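Local coordinates for protein activating signal cointegrator 1 complex subunit 2 (Homo sapiens, PDB 6YXQ) that binds polyubiquitin chains and thereby recruits ASCC3 and ALKBH3 to sites of DNA damage, and also helps rescue stalled ribosomes, at residues T16-D19 with K24-T27; I145-F150 with F188-S193; D248-L253 with G310-R315; Y371-P376 with S405-V410; E379-L384 with T394-I399. All coordinates share one frame; numbering follows the deposited sequence.

Interaction 1 (T16-D19 with K24-T27)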
# COMPACT_ATOMS: atom_id res chain seq x y z
N THR B 16 -36.38 -1.39 -0.30
CA THR B 16 -37.34 -2.48 -0.15
C THR B 16 -36.73 -3.78 -0.66
O THR B 16 -36.07 -3.81 -1.70
CB THR B 16 -38.64 -2.16 -0.89
OG1 THR B 16 -38.56 -2.60 -2.25
CG2 THR B 16 -38.94 -0.66 -0.84
N HIS B 17 -36.94 -4.86 0.10
CA HIS B 17 -36.42 -6.16 -0.28
C HIS B 17 -37.36 -7.24 0.23
O HIS B 17 -38.07 -7.05 1.22
CB HIS B 17 -35.01 -6.38 0.28
CG HIS B 17 -34.98 -6.94 1.67
ND1 HIS B 17 -35.60 -6.32 2.73
CD2 HIS B 17 -34.40 -8.06 2.17
CE1 HIS B 17 -35.41 -7.03 3.83
NE2 HIS B 17 -34.69 -8.09 3.52
N LYS B 18 -37.37 -8.37 -0.47
CA LYS B 18 -38.22 -9.49 -0.07
C LYS B 18 -37.62 -10.19 1.15
O LYS B 18 -36.41 -10.36 1.27
CB LYS B 18 -38.38 -10.48 -1.22
CG LYS B 18 -38.65 -9.84 -2.57
CD LYS B 18 -39.24 -10.82 -3.57
CE LYS B 18 -40.62 -11.31 -3.14
NZ LYS B 18 -41.21 -12.23 -4.17
N ASP B 19 -38.50 -10.60 2.07
CA ASP B 19 -38.15 -11.29 3.31
C ASP B 19 -38.15 -12.79 3.05
O ASP B 19 -38.52 -13.20 1.94
CB ASP B 19 -39.13 -10.88 4.42
CG ASP B 19 -38.44 -10.61 5.74
OD1 ASP B 19 -37.24 -10.28 5.72
OD2 ASP B 19 -39.10 -10.75 6.80
N LYS B 24 -43.47 -11.51 -0.05
CA LYS B 24 -43.68 -10.51 0.99
C LYS B 24 -42.52 -9.52 1.00
O LYS B 24 -41.35 -9.92 1.08
CB LYS B 24 -43.83 -11.19 2.36
CG LYS B 24 -45.26 -11.83 2.72
CD LYS B 24 -46.49 -10.89 2.56
CE LYS B 24 -46.49 -9.63 3.46
NZ LYS B 24 -47.89 -8.74 3.63
N LEU B 25 -42.85 -8.25 0.86
CA LEU B 25 -41.84 -7.21 0.77
C LEU B 25 -41.78 -6.41 2.06
O LEU B 25 -42.79 -5.89 2.52
CB LEU B 25 -42.11 -6.26 -0.39
CG LEU B 25 -42.34 -6.83 -1.78
CD1 LEU B 25 -42.76 -5.74 -2.74
CD2 LEU B 25 -41.08 -7.47 -2.28
N ARG B 26 -40.58 -6.27 2.62
CA ARG B 26 -40.38 -5.45 3.80
C ARG B 26 -39.30 -4.41 3.51
O ARG B 26 -38.26 -4.75 2.93
CB ARG B 26 -39.99 -6.31 5.01
CG ARG B 26 -38.68 -7.07 4.85
CD ARG B 26 -38.01 -7.31 6.19
NE ARG B 26 -37.69 -6.07 6.88
CZ ARG B 26 -36.46 -5.66 7.17
NH1 ARG B 26 -35.41 -6.40 6.84
NH2 ARG B 26 -36.28 -4.51 7.81
N THR B 27 -39.55 -3.16 3.87
CA THR B 27 -38.51 -2.15 3.74
C THR B 27 -37.43 -2.38 4.80
O THR B 27 -37.73 -2.76 5.93
CB THR B 27 -39.08 -0.74 3.85
OG1 THR B 27 -39.60 -0.54 5.17
CG2 THR B 27 -40.18 -0.53 2.82
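His17 and Arg26 carry this contact, paired across two antiparallel strands. The carbonyl O of Arg26 takes two N-H groups of the same histidine: His17 N lies 3.1 Å from Arg26 O in a nearly straight bond (168°), and ring atom His17 ND1 reaches Arg26 O from the other face of the carbonyl plane, also at 3.1 Å but more bent (138°). The return bond, Arg26 N to His17 O at 3.0 Å, closes the hydrogen-bonded pair. CG of His17 sits between its backbone N and carbonyl carbon (chi1 87°), which brings the ring back over its own strand partner with ND1 facing that oxygen. The two side chains lie side by side, pointing the same way, with imidazole and guanidinium planes almost perpendicular and Arg26 NH1 at the ring edge near CE1. Asp19 lies on the same face: its OD1 rests against the aliphatic part of Arg26, while Asp19 OD1 to Arg26 NE, at 4.4 Å, is too long for a salt bridge. On the opposite face, Leu25 CD2 packs on Lys18 CG at 3.4 Å, and the methyls of Thr16 and Thr27 meet more loosely. Further out, Asp19 N donates to Lys24 O at 3.1 Å, tying the chain together just before the four-residue turn. Alternating hydrogen-bonded and non-hydrogen-bonded pairs make this the closing end of a two-stranded beta hairpin, strands 14-18 and 25-29.

Interaction 2 (I145-F150 with F188-S193)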
# COMPACT_ATOMS: atom_id res chain seq x y z
N ILE B 145 -22.35 9.78 3.35
CA ILE B 145 -22.62 9.09 4.60
C ILE B 145 -22.54 10.09 5.75
O ILE B 145 -21.70 11.00 5.74
CB ILE B 145 -21.62 7.93 4.83
CG1 ILE B 145 -21.64 6.98 3.63
CG2 ILE B 145 -21.96 7.18 6.10
CD1 ILE B 145 -20.73 5.77 3.77
N SER B 146 -23.41 9.91 6.74
CA SER B 146 -23.41 10.77 7.92
C SER B 146 -22.04 10.72 8.60
O SER B 146 -21.53 9.63 8.86
CB SER B 146 -24.48 10.36 8.92
OG SER B 146 -25.66 9.94 8.26
N PRO B 147 -21.45 11.87 8.94
CA PRO B 147 -20.11 11.86 9.56
C PRO B 147 -19.99 10.94 10.77
O PRO B 147 -19.04 10.14 10.84
CB PRO B 147 -19.91 13.33 9.92
CG PRO B 147 -20.74 14.09 8.93
CD PRO B 147 -21.93 13.24 8.67
N SER B 148 -20.93 11.01 11.73
CA SER B 148 -20.84 10.19 12.95
C SER B 148 -20.96 8.71 12.65
O SER B 148 -20.23 7.89 13.22
CB SER B 148 -21.90 10.64 13.98
OG SER B 148 -23.11 11.08 13.37
N ALA B 149 -21.88 8.35 11.77
CA ALA B 149 -22.02 6.96 11.35
C ALA B 149 -20.82 6.49 10.53
O ALA B 149 -20.41 5.32 10.62
CB ALA B 149 -23.31 6.80 10.56
N PHE B 150 -20.25 7.40 9.73
CA PHE B 150 -19.15 7.04 8.85
C PHE B 150 -17.93 6.61 9.65
O PHE B 150 -17.34 5.55 9.38
CB PHE B 150 -18.84 8.22 7.92
CG PHE B 150 -17.49 8.17 7.28
CD1 PHE B 150 -17.21 7.26 6.27
CD2 PHE B 150 -16.50 9.06 7.67
CE1 PHE B 150 -15.96 7.23 5.67
CE2 PHE B 150 -15.25 9.03 7.08
CZ PHE B 150 -14.98 8.12 6.08
N PHE B 188 -9.25 10.91 10.67
CA PHE B 188 -9.02 11.35 12.05
C PHE B 188 -10.06 12.36 12.51
O PHE B 188 -10.41 12.39 13.69
CB PHE B 188 -7.61 11.94 12.19
CG PHE B 188 -6.55 10.92 12.47
CD1 PHE B 188 -5.85 10.33 11.43
CD2 PHE B 188 -6.25 10.56 13.77
CE1 PHE B 188 -4.86 9.39 11.69
CE2 PHE B 188 -5.27 9.63 14.03
CZ PHE B 188 -4.57 9.04 12.98
N THR B 189 -10.56 13.20 11.59
CA THR B 189 -11.60 14.15 11.95
C THR B 189 -12.91 13.45 12.24
O THR B 189 -13.57 13.72 13.26
CB THR B 189 -11.77 15.18 10.83
OG1 THR B 189 -10.51 15.75 10.50
CG2 THR B 189 -12.71 16.28 11.27
N GLN B 190 -13.32 12.53 11.35
CA GLN B 190 -14.61 11.89 11.49
C GLN B 190 -14.62 10.87 12.62
O GLN B 190 -15.67 10.66 13.25
CB GLN B 190 -15.03 11.24 10.17
CG GLN B 190 -15.06 12.17 8.95
CD GLN B 190 -15.71 13.53 9.20
OE1 GLN B 190 -16.61 13.68 10.04
NE2 GLN B 190 -15.26 14.53 8.46
N GLN B 191 -13.49 10.23 12.90
CA GLN B 191 -13.39 9.28 14.01
C GLN B 191 -12.12 9.61 14.78
O GLN B 191 -11.02 9.17 14.41
CB GLN B 191 -13.39 7.84 13.52
CG GLN B 191 -13.03 6.80 14.57
CD GLN B 191 -13.89 6.90 15.81
OE1 GLN B 191 -13.72 7.80 16.64
NE2 GLN B 191 -14.84 5.98 15.94
N PRO B 192 -12.22 10.39 15.86
CA PRO B 192 -11.01 10.80 16.58
C PRO B 192 -10.43 9.73 17.48
O PRO B 192 -9.35 9.95 18.05
CB PRO B 192 -11.49 12.00 17.41
CG PRO B 192 -12.84 12.38 16.84
CD PRO B 192 -13.41 11.11 16.33
N SER B 193 -11.08 8.57 17.61
CA SER B 193 -10.53 7.54 18.49
C SER B 193 -9.26 6.92 17.93
O SER B 193 -8.60 6.16 18.64
CB SER B 193 -11.58 6.46 18.76
OG SER B 193 -12.57 6.95 19.66
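The Phe150 ring meets Gln190 at its edge: CD2 of Phe150 lies 3.6 Å from Gln190 CB, close to the ring plane, and CE2 lies 3.7 Å from Gln190 CG. The phenyl and the glutamine amide are turned 56° against each other, and the two side chains cross at about a right angle; the aromatic edge meets the CB and CG methylenes, not the amide. Another flat group, the imidazole of His137, meets the Phe150 ring at a shallow tilt, and Trp82 of helix 78-87 also touches this phenylalanine. Gln190 is bent at its second torsion (chi2 -45°), which swings the amide back beside the first turn of the other helix, where its OE1 comes 3.3 Å from Pro147 CB. The other end of the amide is held within its own helix, NE2 donating to Asn186 OD1. Replacing Phe150 by an alanine would probably open a gap beside CB and CG of Gln190 and leave His137 without its ring partner. Just past the helix end, Gln191 OE1 accepts from Ser193 N at 2.9 Å, a capping bond in the turn before the next helix. Ser146 occupies the N-cap position of helix 147-156 without a side-chain cap, its OG bonding Asp11 instead, with Pro147 as the first helical residue. The arrangement is helix-end packing in an all-helical fold: the start of helix 147-156 lies against the last turn of helix 177-190.

Interaction 3 (D248-L253 with G310-R315)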
# COMPACT_ATOMS: atom_id res chain seq x y z
N ASP B 248 19.65 -7.49 9.34
CA ASP B 248 18.25 -7.44 9.73
C ASP B 248 18.00 -6.29 10.69
O ASP B 248 16.97 -5.60 10.59
CB ASP B 248 17.83 -8.76 10.37
CG ASP B 248 17.31 -9.75 9.35
OD1 ASP B 248 17.31 -9.43 8.14
OD2 ASP B 248 16.90 -10.86 9.76
N ILE B 249 18.92 -6.05 11.62
CA ILE B 249 18.74 -4.96 12.57
C ILE B 249 18.63 -3.63 11.85
O ILE B 249 17.70 -2.84 12.09
CB ILE B 249 19.88 -4.94 13.60
CG1 ILE B 249 19.82 -6.19 14.47
CG2 ILE B 249 19.77 -3.69 14.44
CD1 ILE B 249 18.58 -6.28 15.34
N VAL B 250 19.57 -3.35 10.94
CA VAL B 250 19.52 -2.04 10.30
C VAL B 250 18.40 -1.97 9.26
O VAL B 250 17.87 -0.89 9.00
CB VAL B 250 20.88 -1.65 9.68
CG1 VAL B 250 22.02 -1.94 10.66
CG2 VAL B 250 21.09 -2.34 8.37
N LEU B 251 17.99 -3.10 8.69
CA LEU B 251 16.82 -3.09 7.80
C LEU B 251 15.56 -2.76 8.58
O LEU B 251 14.74 -1.95 8.13
CB LEU B 251 16.68 -4.45 7.10
CG LEU B 251 17.60 -4.78 5.93
CD1 LEU B 251 17.42 -6.23 5.52
CD2 LEU B 251 17.35 -3.85 4.76
N TYR B 252 15.39 -3.39 9.74
CA TYR B 252 14.27 -3.08 10.63
C TYR B 252 14.29 -1.62 11.05
O TYR B 252 13.26 -0.94 11.02
CB TYR B 252 14.35 -4.01 11.85
CG TYR B 252 13.14 -4.03 12.75
CD1 TYR B 252 11.86 -3.90 12.24
CD2 TYR B 252 13.29 -4.20 14.11
CE1 TYR B 252 10.75 -3.93 13.07
CE2 TYR B 252 12.20 -4.23 14.95
CZ TYR B 252 10.93 -4.10 14.43
OH TYR B 252 9.86 -4.13 15.28
N LEU B 253 15.46 -1.12 11.44
CA LEU B 253 15.57 0.27 11.86
C LEU B 253 15.22 1.23 10.73
O LEU B 253 14.49 2.20 10.93
CB LEU B 253 16.98 0.55 12.39
CG LEU B 253 17.29 2.01 12.73
CD1 LEU B 253 16.49 2.50 13.93
CD2 LEU B 253 18.78 2.16 12.98
N GLY B 310 28.21 -1.53 2.33
CA GLY B 310 27.89 -0.22 1.77
C GLY B 310 26.40 0.05 1.73
O GLY B 310 25.95 1.17 2.01
N ASP B 311 25.60 -0.98 1.40
CA ASP B 311 24.15 -0.84 1.48
C ASP B 311 23.70 -0.56 2.91
O ASP B 311 22.84 0.30 3.15
CB ASP B 311 23.48 -2.10 0.94
CG ASP B 311 22.00 -2.15 1.25
OD1 ASP B 311 21.27 -1.22 0.84
OD2 ASP B 311 21.57 -3.11 1.92
N LEU B 312 24.25 -1.30 3.87
CA LEU B 312 23.92 -1.06 5.27
C LEU B 312 24.30 0.35 5.69
O LEU B 312 23.59 0.98 6.49
CB LEU B 312 24.62 -2.10 6.15
CG LEU B 312 23.85 -3.36 6.53
CD1 LEU B 312 23.24 -4.03 5.31
CD2 LEU B 312 24.77 -4.31 7.27
N TRP B 313 25.41 0.86 5.17
CA TRP B 313 25.81 2.23 5.48
C TRP B 313 24.81 3.23 4.93
O TRP B 313 24.44 4.20 5.61
CB TRP B 313 27.20 2.50 4.92
CG TRP B 313 27.67 3.87 5.20
CD1 TRP B 313 27.61 4.94 4.37
CD2 TRP B 313 28.25 4.34 6.42
NE1 TRP B 313 28.13 6.06 4.99
CE2 TRP B 313 28.53 5.71 6.25
CE3 TRP B 313 28.56 3.73 7.64
CZ2 TRP B 313 29.11 6.48 7.25
CZ3 TRP B 313 29.14 4.49 8.63
CH2 TRP B 313 29.41 5.85 8.43
N GLN B 314 24.39 3.03 3.68
CA GLN B 314 23.36 3.89 3.10
C GLN B 314 22.10 3.89 3.96
O GLN B 314 21.54 4.95 4.26
CB GLN B 314 23.03 3.44 1.68
CG GLN B 314 24.16 3.63 0.69
CD GLN B 314 24.41 5.09 0.39
OE1 GLN B 314 23.47 5.86 0.13
NE2 GLN B 314 25.67 5.49 0.44
N ARG B 315 21.66 2.70 4.37
CA ARG B 315 20.45 2.59 5.18
C ARG B 315 20.62 3.25 6.54
O ARG B 315 19.70 3.91 7.03
CB ARG B 315 20.06 1.12 5.34
CG ARG B 315 19.78 0.44 4.01
CD ARG B 315 19.27 -0.99 4.16
NE ARG B 315 19.06 -1.58 2.85
CZ ARG B 315 17.98 -1.38 2.11
NH1 ARG B 315 17.00 -0.62 2.58
NH2 ARG B 315 17.86 -1.95 0.92
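Val250 and Leu312 form the close-packed part of this helix-to-helix contact, where the backbones approach to 6.8 Å between Val250 CA and Leu312 CA. One methyl does the touching: Val250 CG2 lies 3.5 Å from Leu312 CG, the two side chains crossing at about a right angle. Both residues are buried, and Ile298 of helix 279-300 adds to the packing on Leu312. At Leu251, the next residue of helix 243-266, the contact turns more polar and its leucine side is partly exposed, although Arg315, a turn after Leu312, is buried. Leu251 CD2 sits over one face of the Arg315 guanidinium, off-centre and 3.4 Å from Arg315 NE. The arginine is extended from CG to NE, and Asp311, one turn earlier, engages it from the edge in a salt bridge: Arg315 NE donates to Asp311 OD2 at 3.1 Å, on the syn side and in the guanidinium plane. Arg315 NH1 donates to Phe106 O. Gln314 OE1 accepts from Phe183 N of the ASCC3 chain. Across the segments contact is van der Waals only, methyl on isobutyl and methyl on guanidinium face; the bonds to Asp311 and Phe106 O probably fix the guanidinium plane and offset the cost of burying its charge.

Interaction 4 (Y371-P376 with S405-V410)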
# COMPACT_ATOMS: atom_id res chain seq x y z
N TYR B 371 22.26 16.72 14.77
CA TYR B 371 20.98 17.42 14.69
C TYR B 371 21.17 18.90 14.42
O TYR B 371 20.42 19.49 13.64
CB TYR B 371 20.19 17.23 15.99
CG TYR B 371 18.95 18.09 16.02
CD1 TYR B 371 17.82 17.72 15.30
CD2 TYR B 371 18.91 19.27 16.74
CE1 TYR B 371 16.68 18.50 15.31
CE2 TYR B 371 17.77 20.06 16.75
CZ TYR B 371 16.66 19.66 16.03
OH TYR B 371 15.52 20.43 16.03
N ASP B 372 22.14 19.53 15.08
CA ASP B 372 22.43 20.93 14.82
C ASP B 372 22.94 21.13 13.40
O ASP B 372 22.61 22.13 12.75
CB ASP B 372 23.46 21.45 15.82
CG ASP B 372 23.71 22.93 15.68
OD1 ASP B 372 22.76 23.72 15.90
OD2 ASP B 372 24.85 23.30 15.34
N ALA B 373 23.74 20.18 12.90
CA ALA B 373 24.20 20.27 11.52
C ALA B 373 23.03 20.30 10.55
O ALA B 373 23.07 21.03 9.55
CB ALA B 373 25.14 19.12 11.20
N LEU B 374 21.98 19.53 10.84
CA LEU B 374 20.85 19.47 9.90
C LEU B 374 19.80 20.56 10.13
O LEU B 374 19.43 21.27 9.20
CB LEU B 374 20.20 18.08 9.94
CG LEU B 374 19.28 17.77 8.76
CD1 LEU B 374 20.07 17.68 7.47
CD2 LEU B 374 18.55 16.47 9.01
N PHE B 375 19.29 20.69 11.36
CA PHE B 375 18.36 21.76 11.75
C PHE B 375 19.05 22.60 12.81
O PHE B 375 18.95 22.30 14.01
CB PHE B 375 17.06 21.20 12.31
CG PHE B 375 16.37 20.21 11.42
CD1 PHE B 375 15.41 20.63 10.51
CD2 PHE B 375 16.64 18.86 11.52
CE1 PHE B 375 14.76 19.71 9.70
CE2 PHE B 375 15.99 17.94 10.72
CZ PHE B 375 15.05 18.37 9.81
N PRO B 376 19.74 23.67 12.43
CA PRO B 376 20.52 24.45 13.41
C PRO B 376 19.66 24.92 14.58
O PRO B 376 18.53 25.40 14.39
CB PRO B 376 21.06 25.63 12.59
CG PRO B 376 20.30 25.62 11.32
CD PRO B 376 19.92 24.19 11.07
N SER B 405 30.05 22.77 22.45
CA SER B 405 30.97 21.74 22.93
C SER B 405 30.73 20.42 22.21
O SER B 405 31.68 19.67 21.97
CB SER B 405 30.84 21.58 24.44
OG SER B 405 30.04 20.47 24.75
N ALA B 406 29.48 20.15 21.81
CA ALA B 406 29.19 18.94 21.05
C ALA B 406 30.02 18.89 19.77
O ALA B 406 30.56 17.84 19.41
CB ALA B 406 27.70 18.87 20.72
N TRP B 407 30.14 20.02 19.09
CA TRP B 407 31.02 20.07 17.93
C TRP B 407 32.48 19.98 18.35
O TRP B 407 33.27 19.23 17.76
CB TRP B 407 30.76 21.35 17.13
CG TRP B 407 29.47 21.32 16.34
CD1 TRP B 407 28.22 21.62 16.80
CD2 TRP B 407 29.33 21.00 14.96
NE1 TRP B 407 27.30 21.49 15.78
CE2 TRP B 407 27.96 21.12 14.64
CE3 TRP B 407 30.22 20.63 13.95
CZ2 TRP B 407 27.47 20.87 13.37
CZ3 TRP B 407 29.73 20.39 12.68
CH2 TRP B 407 28.37 20.51 12.40
N GLU B 408 32.85 20.70 19.42
CA GLU B 408 34.26 20.82 19.77
C GLU B 408 34.87 19.50 20.19
O GLU B 408 36.10 19.36 20.17
CB GLU B 408 34.43 21.87 20.87
CG GLU B 408 34.24 23.31 20.39
CD GLU B 408 34.81 24.33 21.36
OE1 GLU B 408 35.55 25.24 20.91
OE2 GLU B 408 34.52 24.23 22.57
N GLY B 409 34.04 18.52 20.56
CA GLY B 409 34.57 17.21 20.91
C GLY B 409 35.21 16.49 19.74
O GLY B 409 36.18 15.74 19.92
N VAL B 410 34.71 16.72 18.52
CA VAL B 410 35.19 16.01 17.34
C VAL B 410 36.02 16.98 16.51
O VAL B 410 35.87 18.20 16.61
CB VAL B 410 34.01 15.42 16.52
CG1 VAL B 410 33.21 16.53 15.83
CG2 VAL B 410 34.49 14.38 15.51
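Asp372, in the final helical turn of segment 371-376, meets Trp407 through a hydrogen bond: indole NE1 of Trp407 donates to Asp372 OD2 at 3.1 Å. The residue before it, Tyr371, turns away to helix 306-340, where its ring meets Phe327 edge-to-face. The bond of Asp372 is bent (137°), arrives on the anti side of the carboxylate, and finds the oxygen tilted out of the indole plane. Carboxylate and ring stand nearly perpendicular (82°). CG of Asp372 is turned anti to the backbone N (chi1 -175°), carrying the carboxylate out toward the other helix. Its second oxygen looks after the chain that follows, OD1 of Asp372 accepting from Val377 N, so this one side chain links the end of its own helix, the start of the next and the tryptophan. Ala373 comes next and adds the apolar half of the contact: its CB lies 3.6 Å from Trp407 CZ2 and 3.7 Å from Trp407 CH2, against the six-membered ring. With a leucine in place of Trp407, the N-H donor would be lost, OD2 of Asp372 would probably be left without this mate, and the methyl of Ala373 would lose its aromatic neighbour. At Phe375, stacked on His328 of helix 306-340, the chain leaves helical geometry. Helix 365-374 thus sits between that long helix and the C-terminal helix 394-408, whose Trp407 also touches Arg369.

Interaction 5 (E379-L384 with T394-I399)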
# COMPACT_ATOMS: atom_id res chain seq x y z
N GLU B 379 19.00 28.93 15.10
CA GLU B 379 17.96 29.53 14.28
C GLU B 379 16.58 29.35 14.90
O GLU B 379 15.71 30.21 14.74
CB GLU B 379 18.03 28.95 12.86
CG GLU B 379 16.70 28.71 12.17
CD GLU B 379 16.89 28.10 10.80
OE1 GLU B 379 18.05 27.96 10.38
OE2 GLU B 379 15.87 27.78 10.15
N ASP B 380 16.36 28.25 15.62
CA ASP B 380 15.07 28.05 16.29
C ASP B 380 15.02 28.77 17.63
O ASP B 380 13.93 29.16 18.07
CB ASP B 380 14.79 26.56 16.46
CG ASP B 380 14.49 25.87 15.14
OD1 ASP B 380 13.88 26.51 14.25
OD2 ASP B 380 14.86 24.69 14.97
N ILE B 381 16.16 28.97 18.29
CA ILE B 381 16.18 29.73 19.53
C ILE B 381 15.84 31.20 19.26
O ILE B 381 15.12 31.84 20.03
CB ILE B 381 17.54 29.59 20.23
CG1 ILE B 381 17.68 28.20 20.86
CG2 ILE B 381 17.72 30.66 21.29
CD1 ILE B 381 18.88 28.09 21.79
N SER B 382 16.36 31.74 18.15
CA SER B 382 16.04 33.12 17.82
C SER B 382 14.55 33.30 17.53
O SER B 382 14.03 34.39 17.73
CB SER B 382 16.87 33.60 16.63
OG SER B 382 16.89 32.62 15.61
N LEU B 383 13.86 32.26 17.08
CA LEU B 383 12.41 32.36 16.91
C LEU B 383 11.73 32.64 18.24
O LEU B 383 10.89 33.55 18.35
CB LEU B 383 11.86 31.07 16.29
CG LEU B 383 12.29 30.73 14.88
CD1 LEU B 383 11.63 29.44 14.43
CD2 LEU B 383 11.94 31.87 13.96
N LEU B 384 12.07 31.86 19.27
CA LEU B 384 11.53 32.12 20.59
C LEU B 384 11.92 33.50 21.08
O LEU B 384 11.10 34.22 21.67
CB LEU B 384 12.02 31.05 21.57
CG LEU B 384 12.16 29.64 21.03
CD1 LEU B 384 13.01 28.83 21.96
CD2 LEU B 384 10.80 28.99 20.85
N THR B 394 20.12 34.31 29.44
CA THR B 394 20.15 33.33 30.53
C THR B 394 19.40 32.06 30.17
O THR B 394 19.89 30.94 30.39
CB THR B 394 19.52 33.95 31.78
OG1 THR B 394 20.20 35.18 32.08
CG2 THR B 394 19.60 33.01 32.96
N ARG B 395 18.21 32.23 29.60
CA ARG B 395 17.30 31.12 29.40
C ARG B 395 17.76 30.15 28.32
O ARG B 395 17.32 29.00 28.33
CB ARG B 395 15.91 31.66 29.06
CG ARG B 395 15.43 32.73 30.02
CD ARG B 395 15.22 32.17 31.42
NE ARG B 395 14.58 30.86 31.40
CZ ARG B 395 13.29 30.66 31.14
NH1 ARG B 395 12.49 31.68 30.88
NH2 ARG B 395 12.80 29.43 31.15
N THR B 396 18.63 30.57 27.39
CA THR B 396 19.05 29.68 26.31
C THR B 396 20.55 29.45 26.23
O THR B 396 20.97 28.49 25.57
CB THR B 396 18.54 30.19 24.95
OG1 THR B 396 19.28 31.35 24.55
CG2 THR B 396 17.06 30.51 25.01
N ALA B 397 21.37 30.28 26.89
CA ALA B 397 22.82 30.24 26.70
C ALA B 397 23.38 28.83 26.83
O ALA B 397 24.09 28.35 25.94
CB ALA B 397 23.49 31.18 27.71
N TYR B 398 23.04 28.14 27.93
CA TYR B 398 23.59 26.81 28.17
C TYR B 398 23.33 25.88 26.99
O TYR B 398 24.24 25.16 26.55
CB TYR B 398 23.02 26.22 29.46
CG TYR B 398 21.54 25.90 29.46
CD1 TYR B 398 20.59 26.90 29.53
CD2 TYR B 398 21.10 24.58 29.40
CE1 TYR B 398 19.25 26.61 29.54
CE2 TYR B 398 19.75 24.28 29.41
CZ TYR B 398 18.82 25.30 29.47
OH TYR B 398 17.48 25.01 29.49
N ILE B 399 22.12 25.93 26.42
CA ILE B 399 21.80 25.08 25.27
C ILE B 399 22.81 25.30 24.15
O ILE B 399 23.40 24.35 23.62
CB ILE B 399 20.36 25.33 24.79
CG1 ILE B 399 19.36 24.83 25.83
CG2 ILE B 399 20.13 24.65 23.46
CD1 ILE B 399 17.97 25.42 25.69
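Ile381 and Thr396 mark the nearest approach of the two helical backbones, 7.4 Å between Ile381 CA and Thr396 CA, where segments 379-384 and 394-399 belong to the successive helices 377-387 and 394-408, packed broadly antiparallel as a helical hairpin. At that separation the side chains bridge the gap by reaching toward each other, Ile381 from one helix and Thr396 from the other, tip to tip. Ile381 uses both of its branches. Its CG2 methyl lies 3.7 Å from Thr396 OG1 and 3.8 Å from Thr396 CG2, while its CD1, at the end of the longer branch, lies 3.8 Å from Thr396 CB. The same CD1 continues to Ile399, one turn further along helix 394-408, meeting Ile399 CG2 at 4.0 Å. Branching at CB gives Ile381 two arms, and its chi1 of -73° (CG1 anti to the carbonyl carbon, CG2 anti to the backbone N) aims both at Thr396. Around this point Thr396 also touches Leu355 of helix 348-359, and Ile399 touches Val377. Leu384, one turn beyond Ile381, packs on Ile339 and Phe354. The chemistry is that of a buried, mostly apolar contact in which a threonine hydroxyl lies beside an isoleucine methyl: Ile381, Thr396 and Ile399 touch through van der Waals contact alone, so shape and exclusion of water, rather than directional bonds, probably set the fit here.

In the fold
Along the chain, interactions 1, 2 and 3 follow in series, and interaction 5 is nested inside the loop closed by interaction 4. Interaction 1 is the beta hairpin near the N terminus, its centre about 45 Å from the chain centre and on the opposite side from interactions 3, 4 and 5. Interaction 2 lies on the hairpin's side, centres 30 Å apart. Interactions 4 and 5 have centres 15 Å apart and share helix 394-408, which packs on the successive helices 365-374 and 377-387. Interaction 3 sits 24 Å from interaction 4 between centres; its helix 306-340 also packs against segments of interactions 4 and 5 and touches ASCC3, and so probably links the C-terminal helices to the partner.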